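Long-range contact in uncharacterized NTF-2 like protein (PDB 3FKA), which is of unknown function but has an NTF2-like fold and may bind a small ligand such as a lumazine: residues 6-18 against 99-112. Sequence-based numbering, arbitrary orientation. Where two conformers were deposited one is given.
With EDO (1,2-ethanediol), chain Q.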
ATOM      1  N   GLU B   6     -12.811   9.513   8.132  1.00 28.17           N
ATOM      2  CA  GLU B   6     -14.222   9.342   7.799  1.00 28.05           C
ATOM      3  C   GLU B   6     -14.342   8.611   6.467  1.00 26.07           C
ATOM      4  O   GLU B   6     -15.180   7.727   6.328  1.00 24.53           O
ATOM      5  CB  GLU B   6     -14.930  10.703   7.777  1.00 28.93           C
ATOM      6  CG  GLU B   6     -15.085  11.273   9.180  1.00 29.96           C
ATOM      7  CD  GLU B   6     -15.497  12.748   9.240  1.00 30.52           C
ATOM      8  OE1 GLU B   6     -15.086  13.563   8.382  1.00 31.41           O
ATOM      9  OE2 GLU B   6     -16.188  13.098  10.214  1.00 32.53           O
ATOM     10  N   HIS B   7     -13.521   8.982   5.487  1.00 25.57           N
ATOM     11  CA  HIS B   7     -13.546   8.279   4.199  1.00 25.77           C
ATOM     12  C   HIS B   7     -13.134   6.808   4.361  1.00 25.30           C
ATOM     13  O   HIS B   7     -13.723   5.938   3.738  1.00 24.12           O
ATOM     14  CB  HIS B   7     -12.697   8.971   3.124  1.00 27.68           C
ATOM     15  CG  HIS B   7     -13.258  10.288   2.684  1.00 28.70           C
ATOM     16  ND1 HIS B   7     -14.572  10.432   2.291  1.00 28.86           N
ATOM     17  CD2 HIS B   7     -12.671  11.492   2.484  1.00 29.46           C
ATOM     18  CE1 HIS B   7     -14.785  11.690   1.945  1.00 29.39           C
ATOM     19  NE2 HIS B   7     -13.645  12.349   2.033  1.00 29.32           N
ATOM     20  N   ILE B   8     -12.116   6.541   5.183  1.00 24.13           N
ATOM     21  CA  ILE B   8     -11.675   5.150   5.422  1.00 24.43           C
ATOM     22  C   ILE B   8     -12.793   4.335   6.082  1.00 23.75           C
ATOM     23  O   ILE B   8     -13.004   3.154   5.721  1.00 23.31           O
ATOM     24  CB  ILE B   8     -10.334   5.122   6.179  1.00 24.42           C
ATOM     25  CG1 ILE B   8      -9.250   5.584   5.207  1.00 24.62           C
ATOM     26  CG2 ILE B   8     -10.007   3.721   6.675  1.00 24.10           C
ATOM     27  CD1 ILE B   8      -7.940   5.890   5.848  1.00 24.17           C
ATOM     28  N   ALA B   9     -13.526   4.943   7.018  1.00 23.92           N
ATOM     29  CA  ALA B   9     -14.673   4.271   7.646  1.00 23.36           C
ATOM     30  C   ALA B   9     -15.743   3.949   6.575  1.00 22.70           C
ATOM     31  O   ALA B   9     -16.319   2.846   6.541  1.00 21.83           O
ATOM     32  CB  ALA B   9     -15.242   5.134   8.770  1.00 23.33           C
ATOM     33  N   ALA B  10     -15.988   4.894   5.667  1.00 22.84           N
ATOM     34  CA  ALA B  10     -16.975   4.674   4.580  1.00 23.06           C
ATOM     35  C   ALA B  10     -16.557   3.539   3.632  1.00 22.85           C
ATOM     36  O   ALA B  10     -17.380   2.705   3.216  1.00 22.57           O
ATOM     37  CB  ALA B  10     -17.216   5.958   3.806  1.00 22.94           C
ATOM     38  N   LEU B  11     -15.262   3.491   3.323  1.00 23.17           N
ATOM     39  CA  LEU B  11     -14.686   2.463   2.455  1.00 23.17           C
ATOM     40  C   LEU B  11     -14.750   1.092   3.137  1.00 23.42           C
ATOM     41  O   LEU B  11     -15.019   0.079   2.483  1.00 23.85           O
ATOM     42  CB  LEU B  11     -13.246   2.859   2.048  1.00 23.27           C
ATOM     43  CG  LEU B  11     -13.147   4.026   1.055  1.00 22.29           C
ATOM     44  CD1 LEU B  11     -11.716   4.688   1.083  1.00 22.60           C
ATOM     45  CD2 LEU B  11     -13.552   3.618  -0.359  1.00 23.00           C
ATOM     46  N   THR B  12     -14.535   1.070   4.455  1.00 23.85           N
ATOM     47  CA  THR B  12     -14.609  -0.155   5.246  1.00 24.36           C
ATOM     48  C   THR B  12     -16.048  -0.694   5.169  1.00 24.32           C
ATOM     49  O   THR B  12     -16.243  -1.908   4.965  1.00 23.23           O
ATOM     50  CB  THR B  12     -14.138   0.088   6.706  1.00 25.11           C
ATOM     51  OG1 THR B  12     -12.763   0.522   6.686  1.00 26.51           O
ATOM     52  CG2 THR B  12     -14.240  -1.165   7.524  1.00 26.20           C
ATOM     53  N   ALA B  13     -17.027   0.206   5.321  1.00 23.89           N
ATOM     54  CA  ALA B  13     -18.461  -0.159   5.209  1.00 24.29           C
ATOM     55  C   ALA B  13     -18.763  -0.672   3.807  1.00 25.04           C
ATOM     56  O   ALA B  13     -19.509  -1.642   3.655  1.00 25.93           O
ATOM     57  CB  ALA B  13     -19.358   1.013   5.517  1.00 23.93           C
ATOM     58  N   LEU B  14     -18.218   0.001   2.793  1.00 25.38           N
ATOM     59  CA  LEU B  14     -18.387  -0.394   1.396  1.00 25.38           C
ATOM     60  C   LEU B  14     -17.887  -1.815   1.181  1.00 24.73           C
ATOM     61  O   LEU B  14     -18.565  -2.605   0.523  1.00 24.85           O
ATOM     62  CB  LEU B  14     -17.676   0.582   0.455  1.00 25.64           C
ATOM     63  CG  LEU B  14     -17.687   0.268  -1.046  1.00 26.65           C
ATOM     64  CD1 LEU B  14     -19.098   0.274  -1.559  1.00 27.57           C
ATOM     65  CD2 LEU B  14     -16.811   1.284  -1.815  1.00 26.88           C
ATOM     66  N   VAL B  15     -16.721  -2.156   1.732  1.00 24.80           N
ATOM     67  CA  VAL B  15     -16.167  -3.511   1.584  1.00 25.05           C
ATOM     68  C   VAL B  15     -17.111  -4.545   2.216  1.00 25.26           C
ATOM     69  O   VAL B  15     -17.382  -5.576   1.625  1.00 25.37           O
ATOM     70  CB  VAL B  15     -14.774  -3.642   2.200  1.00 25.14           C
ATOM     71  CG1 VAL B  15     -14.311  -5.096   2.125  1.00 24.81           C
ATOM     72  CG2 VAL B  15     -13.797  -2.743   1.464  1.00 24.73           C
ATOM     73  N   GLU B  16     -17.609  -4.256   3.416  1.00 26.90           N
ATOM     74  CA  GLU B  16     -18.543  -5.154   4.076  1.00 28.15           C
ATOM     75  C   GLU B  16     -19.816  -5.346   3.226  1.00 27.14           C
ATOM     76  O   GLU B  16     -20.292  -6.466   3.056  1.00 26.46           O
ATOM     77  CB  GLU B  16     -18.904  -4.650   5.467  1.00 29.35           C
ATOM     78  CG  GLU B  16     -19.866  -5.609   6.193  1.00 31.19           C
ATOM     79  CD  GLU B  16     -20.081  -5.270   7.663  1.00 32.12           C
ATOM     80  OE1 GLU B  16     -19.647  -4.202   8.141  1.00 35.05           O
ATOM     81  OE2 GLU B  16     -20.703  -6.099   8.362  1.00 35.20           O
ATOM     82  N   THR B  17     -20.339  -4.258   2.675  1.00 26.07           N
ATOM     83  CA  THR B  17     -21.522  -4.315   1.825  1.00 25.84           C
ATOM     84  C   THR B  17     -21.246  -5.171   0.589  1.00 25.67           C
ATOM     85  O   THR B  17     -22.073  -6.001   0.188  1.00 25.43           O
ATOM     86  CB  THR B  17     -21.983  -2.904   1.425  1.00 25.76           C
ATOM     87  OG1 THR B  17     -22.321  -2.179   2.616  1.00 26.40           O
ATOM     88  CG2 THR B  17     -23.187  -2.994   0.525  1.00 26.45           C
ATOM     89  N   TYR B  18     -20.081  -4.929  -0.014  1.00 25.37           N
ATOM     90  CA  TYR B  18     -19.640  -5.684  -1.175  1.00 26.57           C
ATOM     91  C   TYR B  18     -19.557  -7.183  -0.927  1.00 25.41           C
ATOM     92  O   TYR B  18     -20.183  -7.959  -1.647  1.00 25.19           O
ATOM     93  CB  TYR B  18     -18.282  -5.123  -1.692  1.00 29.10           C
ATOM     94  CG  TYR B  18     -17.453  -6.114  -2.448  1.00 29.59           C
ATOM     95  CD1 TYR B  18     -17.912  -6.671  -3.614  1.00 30.58           C
ATOM     96  CD2 TYR B  18     -16.189  -6.484  -1.989  1.00 30.65           C
ATOM     97  CE1 TYR B  18     -17.165  -7.583  -4.279  1.00 31.04           C
ATOM     98  CE2 TYR B  18     -15.432  -7.403  -2.646  1.00 30.33           C
ATOM     99  CZ  TYR B  18     -15.911  -7.964  -3.789  1.00 30.69           C
ATOM    100  OH  TYR B  18     -15.116  -8.899  -4.434  1.00 31.16           O
ATOM    101  N   ASP B  99      -8.622  -9.402  -4.012  1.00 23.29           N
ATOM    102  CA  ASP B  99      -9.285  -8.429  -4.850  1.00 24.26           C
ATOM    103  C   ASP B  99      -8.599  -7.085  -4.728  1.00 24.76           C
ATOM    104  O   ASP B  99      -8.286  -6.665  -3.604  1.00 25.98           O
ATOM    105  CB  ASP B  99     -10.725  -8.174  -4.403  1.00 25.10           C
ATOM    106  CG  ASP B  99     -11.656  -9.343  -4.608  1.00 26.60           C
ATOM    107  OD1 ASP B  99     -11.381 -10.302  -5.363  1.00 26.62           O
ATOM    108  OD2 ASP B  99     -12.741  -9.260  -4.009  1.00 28.18           O
ATOM    109  N   PHE B 100      -8.336  -6.421  -5.866  1.00 24.90           N
ATOM    110  CA  PHE B 100      -7.804  -5.073  -5.906  1.00 25.14           C
ATOM    111  C   PHE B 100      -8.935  -4.241  -6.510  1.00 26.04           C
ATOM    112  O   PHE B 100      -9.269  -4.433  -7.685  1.00 26.14           O
ATOM    113  CB  PHE B 100      -6.530  -4.897  -6.705  1.00 24.98           C
ATOM    114  CG  PHE B 100      -5.330  -5.620  -6.166  1.00 24.80           C
ATOM    115  CD1 PHE B 100      -5.159  -5.911  -4.797  1.00 24.78           C
ATOM    116  CD2 PHE B 100      -4.262  -5.868  -7.012  1.00 24.26           C
ATOM    117  CE1 PHE B 100      -4.013  -6.486  -4.353  1.00 25.41           C
ATOM    118  CE2 PHE B 100      -3.118  -6.420  -6.553  1.00 25.19           C
ATOM    119  CZ  PHE B 100      -2.973  -6.736  -5.220  1.00 25.23           C
ATOM    120  N   LEU B 101      -9.503  -3.347  -5.704  1.00 26.71           N
ATOM    121  CA  LEU B 101     -10.625  -2.505  -6.096  0.50 26.67           C
ATOM    122  C   LEU B 101     -10.210  -1.050  -6.304  1.00 27.15           C
ATOM    123  O   LEU B 101      -9.408  -0.559  -5.530  1.00 27.09           O
ATOM    124  CB  LEU B 101     -11.677  -2.522  -4.978  0.50 26.99           C
ATOM    125  CG  LEU B 101     -12.335  -3.813  -4.449  0.50 27.24           C
ATOM    126  CD1 LEU B 101     -13.093  -3.530  -3.126  0.50 27.73           C
ATOM    127  CD2 LEU B 101     -13.273  -4.477  -5.448  0.50 26.90           C
ATOM    128  N   THR B 102     -10.739  -0.379  -7.333  1.00 26.17           N
ATOM    129  CA  THR B 102     -10.504   1.055  -7.569  1.00 25.81           C
ATOM    130  C   THR B 102     -11.885   1.627  -7.225  1.00 24.38           C
ATOM    131  O   THR B 102     -12.917   1.035  -7.610  1.00 24.05           O
ATOM    132  CB  THR B 102     -10.033   1.444  -8.977  1.00 26.35           C
ATOM    133  OG1 THR B 102     -10.883   0.857  -9.967  1.00 28.48           O
ATOM    134  CG2 THR B 102      -8.611   0.958  -9.182  1.00 27.02           C
ATOM    135  N   VAL B 103     -11.911   2.749  -6.498  1.00 23.94           N
ATOM    136  CA  VAL B 103     -13.161   3.319  -5.997  1.00 23.55           C
ATOM    137  C   VAL B 103     -13.118   4.826  -6.166  1.00 23.52           C
ATOM    138  O   VAL B 103     -12.035   5.426  -6.051  1.00 23.33           O
ATOM    139  CB  VAL B 103     -13.340   2.985  -4.491  1.00 23.95           C
ATOM    140  CG1 VAL B 103     -14.793   3.206  -4.035  1.00 23.97           C
ATOM    141  CG2 VAL B 103     -12.937   1.522  -4.165  1.00 23.65           C
ATOM    142  N   LEU B 104     -14.278   5.418  -6.427  1.00 23.25           N
ATOM    143  CA  LEU B 104     -14.406   6.853  -6.618  1.00 23.61           C
ATOM    144  C   LEU B 104     -15.479   7.407  -5.695  1.00 23.51           C
ATOM    145  O   LEU B 104     -16.554   6.821  -5.577  1.00 23.45           O
ATOM    146  CB  LEU B 104     -14.817   7.178  -8.038  1.00 24.06           C
ATOM    147  CG  LEU B 104     -14.925   8.649  -8.455  1.00 23.71           C
ATOM    148  CD1 LEU B 104     -13.538   9.309  -8.564  1.00 23.92           C
ATOM    149  CD2 LEU B 104     -15.681   8.777  -9.789  1.00 23.99           C
ATOM    150  N   LEU B 105     -15.179   8.535  -5.063  1.00 23.40           N
ATOM    151  CA  LEU B 105     -16.126   9.249  -4.224  1.00 23.28           C
ATOM    152  C   LEU B 105     -16.885  10.101  -5.222  1.00 23.67           C
ATOM    153  O   LEU B 105     -16.315  11.050  -5.759  1.00 23.06           O
ATOM    154  CB  LEU B 105     -15.427  10.121  -3.190  1.00 23.73           C
ATOM    155  CG  LEU B 105     -16.308  11.050  -2.340  1.00 23.66           C
ATOM    156  CD1 LEU B 105     -17.326  10.298  -1.521  1.00 23.77           C
ATOM    157  CD2 LEU B 105     -15.399  11.881  -1.440  1.00 23.87           C
ATOM    158  N   HIS B 106     -18.161   9.806  -5.433  1.00 23.33           N
ATOM    159  CA  HIS B 106     -18.948  10.525  -6.429  1.00 23.92           C
ATOM    160  C   HIS B 106     -20.333  10.821  -5.875  1.00 23.77           C
ATOM    161  O   HIS B 106     -21.009   9.920  -5.358  1.00 23.52           O
ATOM    162  CB  HIS B 106     -19.014   9.688  -7.699  1.00 24.10           C
ATOM    163  CG  HIS B 106     -19.811  10.312  -8.794  1.00 24.26           C
ATOM    164  ND1 HIS B 106     -19.419  11.469  -9.436  1.00 24.07           N
ATOM    165  CD2 HIS B 106     -20.951   9.912  -9.395  1.00 25.06           C
ATOM    166  CE1 HIS B 106     -20.321  11.782 -10.350  1.00 25.18           C
ATOM    167  NE2 HIS B 106     -21.259  10.852 -10.349  1.00 24.74           N
ATOM    168  N   GLU B 107     -20.742  12.083  -5.982  1.00 23.91           N
ATOM    169  CA  GLU B 107     -22.043  12.523  -5.465  1.00 24.45           C
ATOM    170  C   GLU B 107     -22.240  12.153  -3.974  1.00 23.93           C
ATOM    171  O   GLU B 107     -23.305  11.683  -3.573  1.00 23.76           O
ATOM    172  CB  GLU B 107     -23.163  11.983  -6.346  1.00 24.78           C
ATOM    173  CG  GLU B 107     -23.042  12.501  -7.748  1.00 25.64           C
ATOM    174  CD  GLU B 107     -24.118  12.010  -8.680  1.00 26.12           C
ATOM    175  OE1 GLU B 107     -24.875  11.063  -8.359  1.00 27.05           O
ATOM    176  OE2 GLU B 107     -24.165  12.604  -9.768  1.00 27.61           O
ATOM    177  N   GLY B 108     -21.180  12.307  -3.183  1.00 23.40           N
ATOM    178  CA  GLY B 108     -21.259  12.050  -1.737  1.00 24.94           C
ATOM    179  C   GLY B 108     -21.051  10.635  -1.236  1.00 25.81           C
ATOM    180  O   GLY B 108     -21.097  10.409  -0.015  1.00 26.45           O
ATOM    181  N   SER B 109     -20.805   9.682  -2.134  1.00 25.22           N
ATOM    182  CA  SER B 109     -20.584   8.313  -1.682  1.00 25.07           C
ATOM    183  C   SER B 109     -19.534   7.566  -2.536  1.00 24.70           C
ATOM    184  O   SER B 109     -19.351   7.862  -3.712  1.00 23.87           O
ATOM    185  CB  SER B 109     -21.902   7.559  -1.643  1.00 26.15           C
ATOM    186  OG  SER B 109     -22.462   7.381  -2.916  1.00 26.54           O
ATOM    187  N   TRP B 110     -18.837   6.642  -1.889  1.00 24.12           N
ATOM    188  CA  TRP B 110     -17.808   5.816  -2.523  1.00 24.02           C
ATOM    189  C   TRP B 110     -18.481   4.720  -3.324  1.00 24.49           C
ATOM    190  O   TRP B 110     -19.388   4.048  -2.801  1.00 24.44           O
ATOM    191  CB  TRP B 110     -16.855   5.250  -1.482  1.00 24.07           C
ATOM    192  CG  TRP B 110     -16.021   6.297  -0.812  1.00 23.91           C
ATOM    193  CD1 TRP B 110     -16.297   6.948   0.356  1.00 24.21           C
ATOM    194  CD2 TRP B 110     -14.785   6.820  -1.284  1.00 24.09           C
ATOM    195  NE1 TRP B 110     -15.282   7.838   0.654  1.00 24.07           N
ATOM    196  CE2 TRP B 110     -14.347   7.785  -0.347  1.00 24.31           C
ATOM    197  CE3 TRP B 110     -14.009   6.591  -2.425  1.00 23.91           C
ATOM    198  CZ2 TRP B 110     -13.153   8.496  -0.504  1.00 24.34           C
ATOM    199  CZ3 TRP B 110     -12.808   7.295  -2.569  1.00 23.98           C
ATOM    200  CH2 TRP B 110     -12.392   8.223  -1.613  1.00 24.15           C
ATOM    201  N   ARG B 111     -18.059   4.535  -4.582  1.00 23.78           N
ATOM    202  CA  ARG B 111     -18.682   3.544  -5.466  1.00 23.77           C
ATOM    203  C   ARG B 111     -17.558   2.882  -6.264  1.00 24.03           C
ATOM    204  O   ARG B 111     -16.610   3.546  -6.697  1.00 24.24           O
ATOM    205  CB  ARG B 111     -19.737   4.211  -6.338  1.00 24.33           C
ATOM    206  CG  ARG B 111     -20.702   3.264  -6.991  1.00 24.49           C
ATOM    207  CD  ARG B 111     -21.735   4.049  -7.757  1.00 24.59           C
ATOM    208  NE  ARG B 111     -22.760   3.159  -8.288  1.00 24.57           N
ATOM    209  CZ  ARG B 111     -23.576   3.443  -9.293  1.00 25.21           C
ATOM    210  NH1 ARG B 111     -23.480   4.575  -9.978  1.00 24.82           N
ATOM    211  NH2 ARG B 111     -24.467   2.526  -9.667  1.00 25.18           N
ATOM    212  N   ILE B 112     -17.678   1.581  -6.454  1.00 23.33           N
ATOM    213  CA  ILE B 112     -16.618   0.784  -7.074  1.00 23.60           C
ATOM    214  C   ILE B 112     -16.565   0.922  -8.597  1.00 23.41           C
ATOM    215  O   ILE B 112     -17.564   0.734  -9.306  1.00 23.73           O
ATOM    216  CB  ILE B 112     -16.737  -0.691  -6.690  1.00 23.85           C
ATOM    217  CG1 ILE B 112     -16.741  -0.875  -5.165  1.00 24.33           C
ATOM    218  CG2 ILE B 112     -15.571  -1.458  -7.338  1.00 23.73           C
ATOM    219  CD1 ILE B 112     -17.151  -2.306  -4.704  1.00 23.86           C
TER
HETATM  220  C1  EDO Q 124     -24.217   4.697  -4.379  1.00 36.97           C
HETATM  221  O1  EDO Q 124     -23.769   5.892  -5.050  1.00 37.03           O
HETATM  222  C2  EDO Q 124     -23.042   3.901  -3.849  1.00 36.87           C
HETATM  223  O2  EDO Q 124     -22.126   4.771  -3.197  1.00 36.93           O
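Helix 6-18 runs over the hairpin 99-112 with Leu11 CA 6.8 Å from Trp110 CA, its axis 8.9 Å from that of strand 109-112 and turned 43° from the strand's direction. The principle illustrated is a helix laid on a curved sheet, as in the cone of NTF2-like proteins, with a large indole as the main filler. Trp110 has CG beside its backbone N and opposite its carbonyl carbon (chi1 -67°), a torsion that stands the ring up between helix and hairpin. Leu11 covers one face: its CG lies 4.0 Å from the centroid of the five-membered ring in a CH-pi contact, while CD2 rests near the rim. Leu105 CB backs the opposite face from the neighbouring strand. Ala10 CB comes within 3.7 Å of Trp110 CD1, and the His7 ring sits at the indole's edge, roughly perpendicular to it, with Trp110 CZ2 over one face of the imidazole. Were Trp110 reduced to an alanine, a gap would probably open between helix and hairpin, with Leu11 losing its platform and His7 left freer to turn. One helical turn further, Leu14 CD2 drops between Val103 CG1, 3.6 Å away, and Ile112 CG1 at 4.0 Å. Tyr18 then brings in polarity: its OH donates to Asp99 OD2 in a very short bond (2.4 Å), the carboxylate lying at the phenol's edge with the two planes 54° apart. Asn90 also donates to OD2, and an unidentified molecule, probably from the crystallisation liquor, lies beside Asp99. The contact thus passes from an apolar, aromatic-lined seam to a buried polar group that may mark a pocket.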